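Methylmalonyl-CoA carboxyltransferase 12S subunit (Propionibacterium freudenreichii, PDB 1ON3) transfers the carboxyl group of methylmalonyl-CoA to the biotin of the 1.3S subunit, as the hexameric core of the transcarboxylase complex. Local coordinates at residues 53-58 with 91-96; 305-310 with 317-322; 329-334 with 351-356. All coordinates share one frame; numbering follows the deposited sequence.

Contact 1 of 3, residues 53-58 with 91-96; sequences LLDPHS and TILGRP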
ATOM      1  N   LEU E  53      21.497 -34.963  -4.174  1.00 16.44           N
ATOM      2  CA  LEU E  53      20.696 -33.868  -4.710  1.00 18.37           C
ATOM      3  C   LEU E  53      21.401 -32.513  -4.684  1.00 18.95           C
ATOM      4  O   LEU E  53      21.345 -31.758  -5.655  1.00 17.22           O
ATOM      5  CB  LEU E  53      19.389 -33.752  -3.925  1.00 11.00           C
ATOM      6  CG  LEU E  53      18.486 -32.564  -4.317  1.00 14.00           C
ATOM      7  CD1 LEU E  53      17.737 -32.880  -5.621  1.00 14.66           C
ATOM      8  CD2 LEU E  53      17.484 -32.292  -3.205  1.00 10.75           C
ATOM      9  N   LEU E  54      22.053 -32.208  -3.565  1.00 15.49           N
ATOM     10  CA  LEU E  54      22.717 -30.921  -3.384  1.00 17.10           C
ATOM     11  C   LEU E  54      24.136 -30.839  -3.953  1.00 19.28           C
ATOM     12  O   LEU E  54      24.809 -31.859  -4.127  1.00 16.34           O
ATOM     13  CB  LEU E  54      22.744 -30.577  -1.892  1.00 15.97           C
ATOM     14  CG  LEU E  54      21.397 -30.652  -1.155  1.00 14.96           C
ATOM     15  CD1 LEU E  54      21.606 -30.503   0.347  1.00 10.71           C
ATOM     16  CD2 LEU E  54      20.464 -29.556  -1.681  1.00 13.62           C
ATOM     17  N   ASP E  55      24.575 -29.617  -4.257  1.00 17.54           N
ATOM     18  CA  ASP E  55      25.924 -29.410  -4.776  1.00 19.27           C
ATOM     19  C   ASP E  55      26.915 -29.954  -3.745  1.00 21.07           C
ATOM     20  O   ASP E  55      26.671 -29.884  -2.534  1.00 19.27           O
ATOM     21  CB  ASP E  55      26.212 -27.915  -4.987  1.00 21.50           C
ATOM     22  CG  ASP E  55      25.357 -27.299  -6.073  1.00 15.40           C
ATOM     23  OD1 ASP E  55      25.007 -28.015  -7.026  1.00 17.85           O
ATOM     24  OD2 ASP E  55      25.051 -26.093  -5.978  1.00 19.14           O
ATOM     25  N   PRO E  56      28.042 -30.509  -4.209  1.00 20.79           N
ATOM     26  CA  PRO E  56      29.048 -31.053  -3.291  1.00 21.36           C
ATOM     27  C   PRO E  56      29.405 -30.105  -2.147  1.00 21.62           C
ATOM     28  O   PRO E  56      29.677 -28.925  -2.365  1.00 22.95           O
ATOM     29  CB  PRO E  56      30.241 -31.306  -4.208  1.00 23.70           C
ATOM     30  CG  PRO E  56      29.586 -31.723  -5.485  1.00 20.40           C
ATOM     31  CD  PRO E  56      28.442 -30.719  -5.613  1.00 19.81           C
ATOM     32  N   HIS E  57      29.399 -30.638  -0.930  1.00 21.08           N
ATOM     33  CA  HIS E  57      29.744 -29.883   0.271  1.00 27.27           C
ATOM     34  C   HIS E  57      28.915 -28.635   0.554  1.00 25.38           C
ATOM     35  O   HIS E  57      29.330 -27.781   1.345  1.00 24.40           O
ATOM     36  CB  HIS E  57      31.227 -29.502   0.232  1.00 31.19           C
ATOM     37  CG  HIS E  57      32.141 -30.680   0.089  1.00 38.69           C
ATOM     38  ND1 HIS E  57      32.505 -31.195  -1.136  1.00 40.53           N
ATOM     39  CD2 HIS E  57      32.709 -31.484   1.020  1.00 39.64           C
ATOM     40  CE1 HIS E  57      33.257 -32.267  -0.954  1.00 40.46           C
ATOM     41  NE2 HIS E  57      33.395 -32.465   0.344  1.00 42.37           N
ATOM     42  N   SER E  58      27.740 -28.531  -0.065  1.00 19.10           N
ATOM     43  CA  SER E  58      26.896 -27.361   0.146  1.00 16.91           C
ATOM     44  C   SER E  58      25.897 -27.535   1.291  1.00 12.85           C
ATOM     45  O   SER E  58      25.322 -26.563   1.776  1.00 17.19           O
ATOM     46  CB  SER E  58      26.131 -27.025  -1.137  1.00 15.49           C
ATOM     47  OG  SER E  58      25.112 -27.976  -1.396  1.00 15.16           O
ATOM     48  N   THR E  91      22.747 -25.855  -1.847  1.00 16.25           N
ATOM     49  CA  THR E  91      22.547 -25.211  -3.135  1.00 14.52           C
ATOM     50  C   THR E  91      22.415 -26.277  -4.213  1.00 18.58           C
ATOM     51  O   THR E  91      22.909 -27.397  -4.058  1.00 18.40           O
ATOM     52  CB  THR E  91      23.722 -24.273  -3.527  1.00 16.31           C
ATOM     53  OG1 THR E  91      24.917 -25.043  -3.686  1.00 15.30           O
ATOM     54  CG2 THR E  91      23.940 -23.199  -2.461  1.00 13.69           C
ATOM     55  N   ILE E  92      21.715 -25.938  -5.291  1.00 13.07           N
ATOM     56  CA  ILE E  92      21.563 -26.852  -6.420  1.00 15.78           C
ATOM     57  C   ILE E  92      21.959 -25.973  -7.603  1.00 16.66           C
ATOM     58  O   ILE E  92      21.308 -24.968  -7.895  1.00 13.00           O
ATOM     59  CB  ILE E  92      20.114 -27.375  -6.548  1.00 16.64           C
ATOM     60  CG1 ILE E  92      19.804 -28.332  -5.381  1.00 14.47           C
ATOM     61  CG2 ILE E  92      19.934 -28.086  -7.891  1.00 16.50           C
ATOM     62  CD1 ILE E  92      18.337 -28.796  -5.304  1.00 15.64           C
ATOM     63  N   LEU E  93      23.062 -26.340  -8.246  1.00 17.51           N
ATOM     64  CA  LEU E  93      23.600 -25.557  -9.348  1.00 17.44           C
ATOM     65  C   LEU E  93      23.752 -24.114  -8.877  1.00 17.79           C
ATOM     66  O   LEU E  93      23.399 -23.173  -9.581  1.00 19.54           O
ATOM     67  CB  LEU E  93      22.690 -25.654 -10.579  1.00 19.61           C
ATOM     68  CG  LEU E  93      23.113 -26.737 -11.582  1.00 20.16           C
ATOM     69  CD1 LEU E  93      23.239 -28.081 -10.890  1.00 27.44           C
ATOM     70  CD2 LEU E  93      22.103 -26.814 -12.721  1.00 25.31           C
ATOM     71  N   GLY E  94      24.263 -23.955  -7.658  1.00 17.08           N
ATOM     72  CA  GLY E  94      24.476 -22.630  -7.100  1.00 18.38           C
ATOM     73  C   GLY E  94      23.267 -21.953  -6.481  1.00 15.28           C
ATOM     74  O   GLY E  94      23.420 -20.984  -5.742  1.00 14.72           O
ATOM     75  N   ARG E  95      22.070 -22.462  -6.768  1.00 15.38           N
ATOM     76  CA  ARG E  95      20.834 -21.885  -6.240  1.00 12.73           C
ATOM     77  C   ARG E  95      20.558 -22.333  -4.820  1.00 14.68           C
ATOM     78  O   ARG E  95      20.510 -23.526  -4.533  1.00 14.11           O
ATOM     79  CB  ARG E  95      19.638 -22.283  -7.114  1.00 11.00           C
ATOM     80  CG  ARG E  95      19.717 -21.774  -8.546  1.00 14.10           C
ATOM     81  CD  ARG E  95      18.609 -22.368  -9.407  1.00 19.58           C
ATOM     82  NE  ARG E  95      17.298 -22.137  -8.812  1.00 18.03           N
ATOM     83  CZ  ARG E  95      16.148 -22.537  -9.339  1.00 12.82           C
ATOM     84  NH1 ARG E  95      16.137 -23.200 -10.496  1.00  7.47           N
ATOM     85  NH2 ARG E  95      15.010 -22.252  -8.708  1.00 10.47           N
ATOM     86  N   PRO E  96      20.364 -21.377  -3.908  1.00 13.14           N
ATOM     87  CA  PRO E  96      20.085 -21.712  -2.510  1.00 13.85           C
ATOM     88  C   PRO E  96      18.751 -22.454  -2.377  1.00 14.55           C
ATOM     89  O   PRO E  96      17.756 -22.071  -3.007  1.00 13.82           O
ATOM     90  CB  PRO E  96      20.018 -20.334  -1.836  1.00 14.72           C
ATOM     91  CG  PRO E  96      20.900 -19.473  -2.724  1.00 15.20           C
ATOM     92  CD  PRO E  96      20.475 -19.921  -4.091  1.00 15.15           C
TER
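Asp55 reaches from the loop after helix 46-53 into the type I' turn Ile92–Arg95 that joins strands 85-92 and 95-102, and its bonds are the tight part of the contact. Its carboxylate takes two turn amides on syn lone pairs: Leu93 N at 2.8 Å from OD1, and Gly94 N on OD2 in a nearly straight bond. Thr91 OG1 gives a second, short bond to OD2 (2.5 Å) from the anti side, 23° out of the carboxylate plane. The backbone ties in too, with Asp55 N 2.8 Å from Thr91 O. Ser58 OG accepts the N-H of Thr91 (N to OG 3.2 Å) and donates to Asp55 O, which also takes Ser58 N across a type II turn. Beneath this polar layer lies ordinary buried packing: Ile92 CD1 is 3.9 Å from Leu53 CG, and Ile92 CG1 is 4.0 Å from Leu54 CD2. Leu53 and Ile92 also rest on helix 241-253. The outer side is looser, where Leu93 and Gly94 are exposed and give Asp55 little beyond their amides. Three donors converge on one carboxylate, which would probably favour its anionic form and helps hold the turn on the loop.

Contact 2 of 3, residues 305-310 with 317-322; sequences YLEVKA and VTAFAR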
ATOM      1  N   TYR E 305      11.649 -30.951 -23.347  1.00 16.97           N
ATOM      2  CA  TYR E 305      10.497 -30.665 -22.508  1.00 15.97           C
ATOM      3  C   TYR E 305      10.418 -31.700 -21.397  1.00 14.32           C
ATOM      4  O   TYR E 305      10.895 -32.827 -21.540  1.00 14.09           O
ATOM      5  CB  TYR E 305       9.181 -30.622 -23.327  1.00 16.59           C
ATOM      6  CG  TYR E 305       8.799 -31.897 -24.061  1.00 15.76           C
ATOM      7  CD1 TYR E 305       9.225 -32.131 -25.370  1.00 17.64           C
ATOM      8  CD2 TYR E 305       8.013 -32.877 -23.436  1.00 19.42           C
ATOM      9  CE1 TYR E 305       8.876 -33.316 -26.040  1.00 20.72           C
ATOM     10  CE2 TYR E 305       7.666 -34.058 -24.094  1.00 17.71           C
ATOM     11  CZ  TYR E 305       8.100 -34.272 -25.394  1.00 20.31           C
ATOM     12  OH  TYR E 305       7.760 -35.446 -26.036  1.00 22.26           O
ATOM     13  N   LEU E 306       9.861 -31.292 -20.268  1.00 11.44           N
ATOM     14  CA  LEU E 306       9.697 -32.191 -19.134  1.00 11.75           C
ATOM     15  C   LEU E 306       8.194 -32.329 -18.952  1.00 11.01           C
ATOM     16  O   LEU E 306       7.537 -31.387 -18.515  1.00 12.90           O
ATOM     17  CB  LEU E 306      10.325 -31.583 -17.874  1.00 10.42           C
ATOM     18  CG  LEU E 306      10.035 -32.374 -16.594  1.00 15.41           C
ATOM     19  CD1 LEU E 306      10.711 -33.737 -16.672  1.00 14.79           C
ATOM     20  CD2 LEU E 306      10.519 -31.594 -15.383  1.00 12.18           C
ATOM     21  N   GLU E 307       7.645 -33.486 -19.308  1.00 11.09           N
ATOM     22  CA  GLU E 307       6.207 -33.679 -19.198  1.00 10.54           C
ATOM     23  C   GLU E 307       5.771 -33.917 -17.751  1.00 12.94           C
ATOM     24  O   GLU E 307       6.387 -34.707 -17.041  1.00 12.94           O
ATOM     25  CB  GLU E 307       5.769 -34.855 -20.085  1.00 12.43           C
ATOM     26  CG  GLU E 307       4.339 -34.730 -20.570  1.00 16.30           C
ATOM     27  CD  GLU E 307       3.899 -35.855 -21.497  1.00 18.77           C
ATOM     28  OE1 GLU E 307       4.758 -36.487 -22.161  1.00 15.44           O
ATOM     29  OE2 GLU E 307       2.673 -36.095 -21.573  1.00 14.77           O
ATOM     30  N   VAL E 308       4.718 -33.213 -17.333  1.00  9.66           N
ATOM     31  CA  VAL E 308       4.153 -33.335 -15.996  1.00 11.67           C
ATOM     32  C   VAL E 308       2.923 -34.254 -16.098  1.00 12.08           C
ATOM     33  O   VAL E 308       2.121 -34.117 -17.027  1.00 10.83           O
ATOM     34  CB  VAL E 308       3.742 -31.943 -15.454  1.00 12.93           C
ATOM     35  CG1 VAL E 308       3.093 -32.072 -14.058  1.00  8.77           C
ATOM     36  CG2 VAL E 308       4.986 -31.044 -15.381  1.00 12.52           C
ATOM     37  N   LYS E 309       2.788 -35.184 -15.150  1.00 10.32           N
ATOM     38  CA  LYS E 309       1.681 -36.152 -15.146  1.00 11.08           C
ATOM     39  C   LYS E 309       1.579 -36.841 -16.516  1.00 13.04           C
ATOM     40  O   LYS E 309       0.487 -37.012 -17.066  1.00 12.32           O
ATOM     41  CB  LYS E 309       0.354 -35.463 -14.786  1.00  9.66           C
ATOM     42  CG  LYS E 309       0.200 -35.311 -13.270  1.00 12.16           C
ATOM     43  CD  LYS E 309      -1.073 -34.617 -12.805  1.00 10.98           C
ATOM     44  CE  LYS E 309      -1.118 -34.671 -11.262  1.00 15.74           C
ATOM     45  NZ  LYS E 309      -2.268 -33.958 -10.645  1.00 12.49           N
ATOM     46  N   ALA E 310       2.732 -37.246 -17.044  1.00 14.72           N
ATOM     47  CA  ALA E 310       2.796 -37.895 -18.358  1.00 14.18           C
ATOM     48  C   ALA E 310       1.950 -39.150 -18.502  1.00 13.56           C
ATOM     49  O   ALA E 310       1.511 -39.471 -19.607  1.00 14.23           O
ATOM     50  CB  ALA E 310       4.235 -38.224 -18.709  1.00 15.08           C
ATOM     51  N   VAL E 317      -1.849 -33.001 -22.671  1.00 10.30           N
ATOM     52  CA  VAL E 317      -0.440 -32.915 -22.307  1.00 13.11           C
ATOM     53  C   VAL E 317      -0.131 -31.615 -21.564  1.00 12.58           C
ATOM     54  O   VAL E 317      -0.614 -30.559 -21.950  1.00 10.46           O
ATOM     55  CB  VAL E 317       0.455 -32.959 -23.580  1.00 10.11           C
ATOM     56  CG1 VAL E 317       1.890 -32.630 -23.230  1.00 11.27           C
ATOM     57  CG2 VAL E 317       0.375 -34.337 -24.236  1.00 12.44           C
ATOM     58  N   THR E 318       0.657 -31.706 -20.490  1.00 10.88           N
ATOM     59  CA  THR E 318       1.092 -30.525 -19.729  1.00  7.43           C
ATOM     60  C   THR E 318       2.594 -30.746 -19.600  1.00 12.71           C
ATOM     61  O   THR E 318       3.035 -31.800 -19.121  1.00 10.45           O
ATOM     62  CB  THR E 318       0.468 -30.441 -18.308  1.00 12.16           C
ATOM     63  OG1 THR E 318       0.606 -31.705 -17.633  1.00 12.57           O
ATOM     64  CG2 THR E 318      -1.004 -30.031 -18.394  1.00  8.35           C
ATOM     65  N   ALA E 319       3.385 -29.771 -20.040  1.00 10.98           N
ATOM     66  CA  ALA E 319       4.831 -29.924 -19.981  1.00 12.34           C
ATOM     67  C   ALA E 319       5.583 -28.610 -19.836  1.00 11.13           C
ATOM     68  O   ALA E 319       5.156 -27.575 -20.337  1.00 14.35           O
ATOM     69  CB  ALA E 319       5.322 -30.646 -21.245  1.00  9.58           C
ATOM     70  N   PHE E 320       6.711 -28.663 -19.144  1.00 11.66           N
ATOM     71  CA  PHE E 320       7.549 -27.485 -19.003  1.00 10.10           C
ATOM     72  C   PHE E 320       8.542 -27.518 -20.169  1.00  9.92           C
ATOM     73  O   PHE E 320       9.025 -28.586 -20.559  1.00 10.04           O
ATOM     74  CB  PHE E 320       8.340 -27.521 -17.693  1.00  9.58           C
ATOM     75  CG  PHE E 320       7.535 -27.166 -16.481  1.00 10.17           C
ATOM     76  CD1 PHE E 320       7.395 -28.069 -15.432  1.00  9.42           C
ATOM     77  CD2 PHE E 320       6.946 -25.911 -16.363  1.00  9.59           C
ATOM     78  CE1 PHE E 320       6.678 -27.718 -14.272  1.00  7.24           C
ATOM     79  CE2 PHE E 320       6.233 -25.553 -15.221  1.00 14.20           C
ATOM     80  CZ  PHE E 320       6.098 -26.453 -14.173  1.00  7.61           C
ATOM     81  N   ALA E 321       8.850 -26.350 -20.717  1.00 10.75           N
ATOM     82  CA  ALA E 321       9.803 -26.265 -21.806  1.00 10.23           C
ATOM     83  C   ALA E 321      10.360 -24.868 -21.804  1.00 14.06           C
ATOM     84  O   ALA E 321      10.087 -24.078 -20.896  1.00 12.27           O
ATOM     85  CB  ALA E 321       9.120 -26.544 -23.128  1.00 14.32           C
ATOM     86  N   ARG E 322      11.136 -24.550 -22.830  1.00 13.40           N
ATOM     87  CA  ARG E 322      11.695 -23.222 -22.926  1.00 11.71           C
ATOM     88  C   ARG E 322      11.634 -22.684 -24.342  1.00 11.21           C
ATOM     89  O   ARG E 322      11.721 -23.438 -25.323  1.00 15.63           O
ATOM     90  CB  ARG E 322      13.145 -23.218 -22.440  1.00 11.26           C
ATOM     91  CG  ARG E 322      13.291 -23.321 -20.920  1.00 10.39           C
ATOM     92  CD  ARG E 322      14.748 -23.327 -20.512  1.00 13.29           C
ATOM     93  NE  ARG E 322      14.900 -23.610 -19.088  1.00 14.32           N
ATOM     94  CZ  ARG E 322      15.195 -24.800 -18.578  1.00 10.40           C
ATOM     95  NH1 ARG E 322      15.378 -25.849 -19.368  1.00 12.30           N
ATOM     96  NH2 ARG E 322      15.306 -24.935 -17.262  1.00 12.37           N
TER
HETATM   97  O   HOH W   1       1.278 -34.541 -19.609  1.00 10.60           O
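Leu306 and Phe320 form an antiparallel hydrogen-bonded pair between strands 305-308 and 317-322, whose directions differ by 150°, with Leu306 N 2.8 Å from Phe320 O and Phe320 N 2.9 Å from Leu306 O. Val308 N adds a further bond to Thr318 O. In the non-hydrogen-bonded pair beside them, Glu307 and Ala319 bring their CA atoms to 4.1 Å.

One face carries Tyr305, Glu307, Ala319 and Ala321. Ala319 CB touches Tyr305 CD2 at 4.1 Å, and the tyrosine packs on helix 293-299. Glu307 has CG anti to its backbone N (chi1 -152°) and an extended chain beyond it; the side chain crosses Val317 at about a right angle, with OE2 3.9 Å from Val317 CG1, while OE1 forms a salt bridge with Arg293. A water accepts from Thr318 N and also lies in donating reach of Glu307 OE2 (2.9 Å) and Val308 O, so it bridges both strands.

On the other face Val308 CG2 meets the Phe320 ring at CD1 (3.8 Å), the two side chains crossing at a slant. Phe320 continues onto helices 344-359 and 241-253, so that helices cover both faces. The pair is a beta hairpin in which 305-308 is the outermost strand of the C-terminal sheet, part of the crotonase-like carboxyltransferase fold.

Contact 3 of 3, residues 329-334 with 351-356; sequences GIVANQ and AEFVNF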
ATOM      1  N   GLY E 329       5.063 -23.043 -19.751  1.00 11.74           N
ATOM      2  CA  GLY E 329       4.263 -24.221 -19.474  1.00 11.40           C
ATOM      3  C   GLY E 329       3.373 -24.435 -20.691  1.00 11.74           C
ATOM      4  O   GLY E 329       2.661 -23.521 -21.114  1.00 12.04           O
ATOM      5  N   ILE E 330       3.399 -25.636 -21.257  1.00  8.03           N
ATOM      6  CA  ILE E 330       2.601 -25.931 -22.444  1.00 10.63           C
ATOM      7  C   ILE E 330       1.430 -26.836 -22.087  1.00 10.96           C
ATOM      8  O   ILE E 330       1.611 -27.821 -21.384  1.00 12.32           O
ATOM      9  CB  ILE E 330       3.464 -26.617 -23.536  1.00 13.69           C
ATOM     10  CG1 ILE E 330       4.566 -25.647 -23.987  1.00 17.45           C
ATOM     11  CG2 ILE E 330       2.592 -27.052 -24.713  1.00 10.10           C
ATOM     12  CD1 ILE E 330       5.525 -26.208 -24.979  1.00 19.36           C
ATOM     13  N   VAL E 331       0.238 -26.463 -22.554  1.00  8.60           N
ATOM     14  CA  VAL E 331      -0.997 -27.220 -22.315  1.00  9.11           C
ATOM     15  C   VAL E 331      -1.511 -27.512 -23.723  1.00  7.33           C
ATOM     16  O   VAL E 331      -1.827 -26.595 -24.480  1.00 10.79           O
ATOM     17  CB  VAL E 331      -2.020 -26.364 -21.536  1.00  8.67           C
ATOM     18  CG1 VAL E 331      -3.276 -27.184 -21.222  1.00  6.59           C
ATOM     19  CG2 VAL E 331      -1.382 -25.863 -20.229  1.00 11.89           C
ATOM     20  N   ALA E 332      -1.598 -28.791 -24.065  1.00 10.28           N
ATOM     21  CA  ALA E 332      -1.986 -29.183 -25.407  1.00 11.82           C
ATOM     22  C   ALA E 332      -2.899 -30.408 -25.458  1.00 12.91           C
ATOM     23  O   ALA E 332      -2.686 -31.382 -24.734  1.00 11.74           O
ATOM     24  CB  ALA E 332      -0.709 -29.446 -26.216  1.00 13.18           C
ATOM     25  N   ASN E 333      -3.913 -30.367 -26.316  1.00  8.88           N
ATOM     26  CA  ASN E 333      -4.796 -31.525 -26.435  1.00 11.63           C
ATOM     27  C   ASN E 333      -4.072 -32.620 -27.215  1.00  9.64           C
ATOM     28  O   ASN E 333      -3.239 -32.329 -28.080  1.00 14.00           O
ATOM     29  CB  ASN E 333      -6.090 -31.136 -27.142  1.00  9.49           C
ATOM     30  CG  ASN E 333      -6.701 -29.873 -26.569  1.00 14.18           C
ATOM     31  OD1 ASN E 333      -6.656 -28.804 -27.189  1.00 10.63           O
ATOM     32  ND2 ASN E 333      -7.272 -29.986 -25.377  1.00 12.67           N
ATOM     33  N   GLN E 334      -4.398 -33.876 -26.920  1.00 13.66           N
ATOM     34  CA  GLN E 334      -3.759 -35.026 -27.572  1.00 11.38           C
ATOM     35  C   GLN E 334      -4.777 -35.785 -28.451  1.00 12.28           C
ATOM     36  O   GLN E 334      -5.430 -36.713 -27.986  1.00 12.73           O
ATOM     37  CB  GLN E 334      -3.191 -35.956 -26.488  1.00 12.12           C
ATOM     38  CG  GLN E 334      -2.416 -37.172 -27.004  1.00  9.83           C
ATOM     39  CD  GLN E 334      -1.195 -36.782 -27.807  1.00 11.73           C
ATOM     40  OE1 GLN E 334      -1.308 -36.319 -28.943  1.00 11.93           O
ATOM     41  NE2 GLN E 334      -0.013 -36.954 -27.215  1.00 12.15           N
ATOM     42  N   ALA E 351      -5.883 -27.608 -15.051  1.00  9.37           N
ATOM     43  CA  ALA E 351      -6.102 -26.538 -14.075  1.00 10.99           C
ATOM     44  C   ALA E 351      -4.990 -26.408 -13.038  1.00 10.79           C
ATOM     45  O   ALA E 351      -4.547 -25.298 -12.741  1.00  8.58           O
ATOM     46  CB  ALA E 351      -7.459 -26.737 -13.372  1.00 11.26           C
ATOM     47  N   GLU E 352      -4.543 -27.538 -12.490  1.00 12.26           N
ATOM     48  CA  GLU E 352      -3.483 -27.518 -11.480  1.00  8.22           C
ATOM     49  C   GLU E 352      -2.210 -26.927 -12.093  1.00 10.99           C
ATOM     50  O   GLU E 352      -1.561 -26.075 -11.485  1.00 13.06           O
ATOM     51  CB  GLU E 352      -3.181 -28.932 -10.959  1.00 11.89           C
ATOM     52  CG  GLU E 352      -2.117 -28.952  -9.816  1.00 14.53           C
ATOM     53  CD  GLU E 352      -1.643 -30.363  -9.457  1.00 15.40           C
ATOM     54  OE1 GLU E 352      -1.318 -31.148 -10.375  1.00 17.79           O
ATOM     55  OE2 GLU E 352      -1.585 -30.685  -8.255  1.00 19.11           O
ATOM     56  N   PHE E 353      -1.867 -27.378 -13.298  1.00  8.90           N
ATOM     57  CA  PHE E 353      -0.665 -26.901 -13.984  1.00  8.97           C
ATOM     58  C   PHE E 353      -0.771 -25.402 -14.245  1.00  8.37           C
ATOM     59  O   PHE E 353       0.176 -24.653 -14.001  1.00 12.80           O
ATOM     60  CB  PHE E 353      -0.484 -27.655 -15.308  1.00 10.72           C
ATOM     61  CG  PHE E 353       0.829 -27.383 -16.003  1.00 10.66           C
ATOM     62  CD1 PHE E 353       2.031 -27.828 -15.454  1.00 11.48           C
ATOM     63  CD2 PHE E 353       0.861 -26.721 -17.235  1.00 14.05           C
ATOM     64  CE1 PHE E 353       3.253 -27.627 -16.126  1.00  9.79           C
ATOM     65  CE2 PHE E 353       2.080 -26.514 -17.915  1.00  8.97           C
ATOM     66  CZ  PHE E 353       3.272 -26.970 -17.358  1.00  7.79           C
ATOM     67  N   VAL E 354      -1.923 -24.966 -14.749  1.00 10.20           N
ATOM     68  CA  VAL E 354      -2.150 -23.550 -15.025  1.00  6.91           C
ATOM     69  C   VAL E 354      -2.021 -22.710 -13.745  1.00  9.72           C
ATOM     70  O   VAL E 354      -1.347 -21.688 -13.749  1.00  7.97           O
ATOM     71  CB  VAL E 354      -3.547 -23.319 -15.653  1.00  5.24           C
ATOM     72  CG1 VAL E 354      -3.914 -21.825 -15.629  1.00  8.47           C
ATOM     73  CG2 VAL E 354      -3.566 -23.848 -17.101  1.00  6.10           C
ATOM     74  N   ASN E 355      -2.645 -23.134 -12.647  1.00 11.77           N
ATOM     75  CA  ASN E 355      -2.535 -22.361 -11.397  1.00  9.65           C
ATOM     76  C   ASN E 355      -1.095 -22.299 -10.913  1.00  8.83           C
ATOM     77  O   ASN E 355      -0.638 -21.253 -10.440  1.00 12.44           O
ATOM     78  CB  ASN E 355      -3.403 -22.957 -10.282  1.00 16.44           C
ATOM     79  CG  ASN E 355      -4.883 -22.791 -10.546  1.00 27.92           C
ATOM     80  OD1 ASN E 355      -5.310 -21.789 -11.129  1.00 27.08           O
ATOM     81  ND2 ASN E 355      -5.683 -23.763 -10.102  1.00 23.49           N
ATOM     82  N   PHE E 356      -0.366 -23.404 -11.034  1.00 10.03           N
ATOM     83  CA  PHE E 356       1.025 -23.397 -10.587  1.00  8.38           C
ATOM     84  C   PHE E 356       1.875 -22.414 -11.403  1.00 11.35           C
ATOM     85  O   PHE E 356       2.604 -21.596 -10.843  1.00  9.53           O
ATOM     86  CB  PHE E 356       1.663 -24.785 -10.704  1.00  6.63           C
ATOM     87  CG  PHE E 356       3.109 -24.791 -10.326  1.00 10.63           C
ATOM     88  CD1 PHE E 356       3.488 -24.799  -8.980  1.00  9.32           C
ATOM     89  CD2 PHE E 356       4.095 -24.644 -11.307  1.00  7.28           C
ATOM     90  CE1 PHE E 356       4.831 -24.648  -8.617  1.00 10.71           C
ATOM     91  CE2 PHE E 356       5.428 -24.489 -10.955  1.00 10.26           C
ATOM     92  CZ  PHE E 356       5.796 -24.489  -9.605  1.00  9.60           C
TER
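Phe353 holds CG anti to its backbone N (chi1 -172°), which directs the ring from helix 344-359 at strand 326-333; on the strand, Val331 has CG1 anti to its backbone N (chi1 -177°), leaving CG2 anti to the carbonyl carbon and turned to meet the ring. The contact is the first half of a beta-alpha-beta unit, in which the helix links strand 326-333 to the neighbouring parallel strand 364-370. Segment axes come within 9.5 Å and run nearly antiparallel, as expected of a helix returning across the sheet that it covers.

No hydrogen bond spans the interface; it is held by packing, and all five touching residues are buried. The ring tip lies against the backbone at Gly329, with CE2 3.5 Å and CZ 3.6 Å from Gly329 CA. Gly329 has no CB, and one built there would collide with CE2. Ile330 N stands at the ring edge, near its plane, 3.7 Å from CE2. The Val331 and Phe353 side chains lie alongside one another, pointing opposite ways. The Phe353 ring also meets the Phe320 ring of strand 316-323, their planes at about 55°.

An alanine in place of Phe353 would probably open a gap beside Gly329 and leave Val331 CG2 and the Phe320 ring without their aromatic neighbour. Val331 and Val354 both touch Tyr395 of helix 384-397. The helix flank bearing Ala351, Glu352, Asn355 and Phe356 packs on the C-terminal tail of a second subunit, so the same helix serves both the sheet and the hexamer. At the valine end of the interface Val331 CG2 touches two helix side chains, 3.8 Å from Phe353 CD2 and 4.3 Å from Val354 CG2.

In the fold
Contacts 2 and 3 share one sheet, their centres about 9 Å apart: strands 316-323 and 326-333 are neighbours in it, joined by probable hydrogen bonds from Val317 N to Ala332 O and from Ile330 N to Ala319 O, both 2.8 Å. Their aromatic rings also meet, with Phe320 CZ 3.6 Å from Phe353 CE1. Contact 1 belongs to the N-terminal sheet, its centre about 24 Å from that of contact 2 and about 29 Å from that of contact 3. It does not touch either, but helix 241-253 packs on both contact 1 and contact 2. None of these residues is among those lining the methylmalonyl-CoA or methylmalonic acid pockets; the contacts belong to the framework of the two sheets.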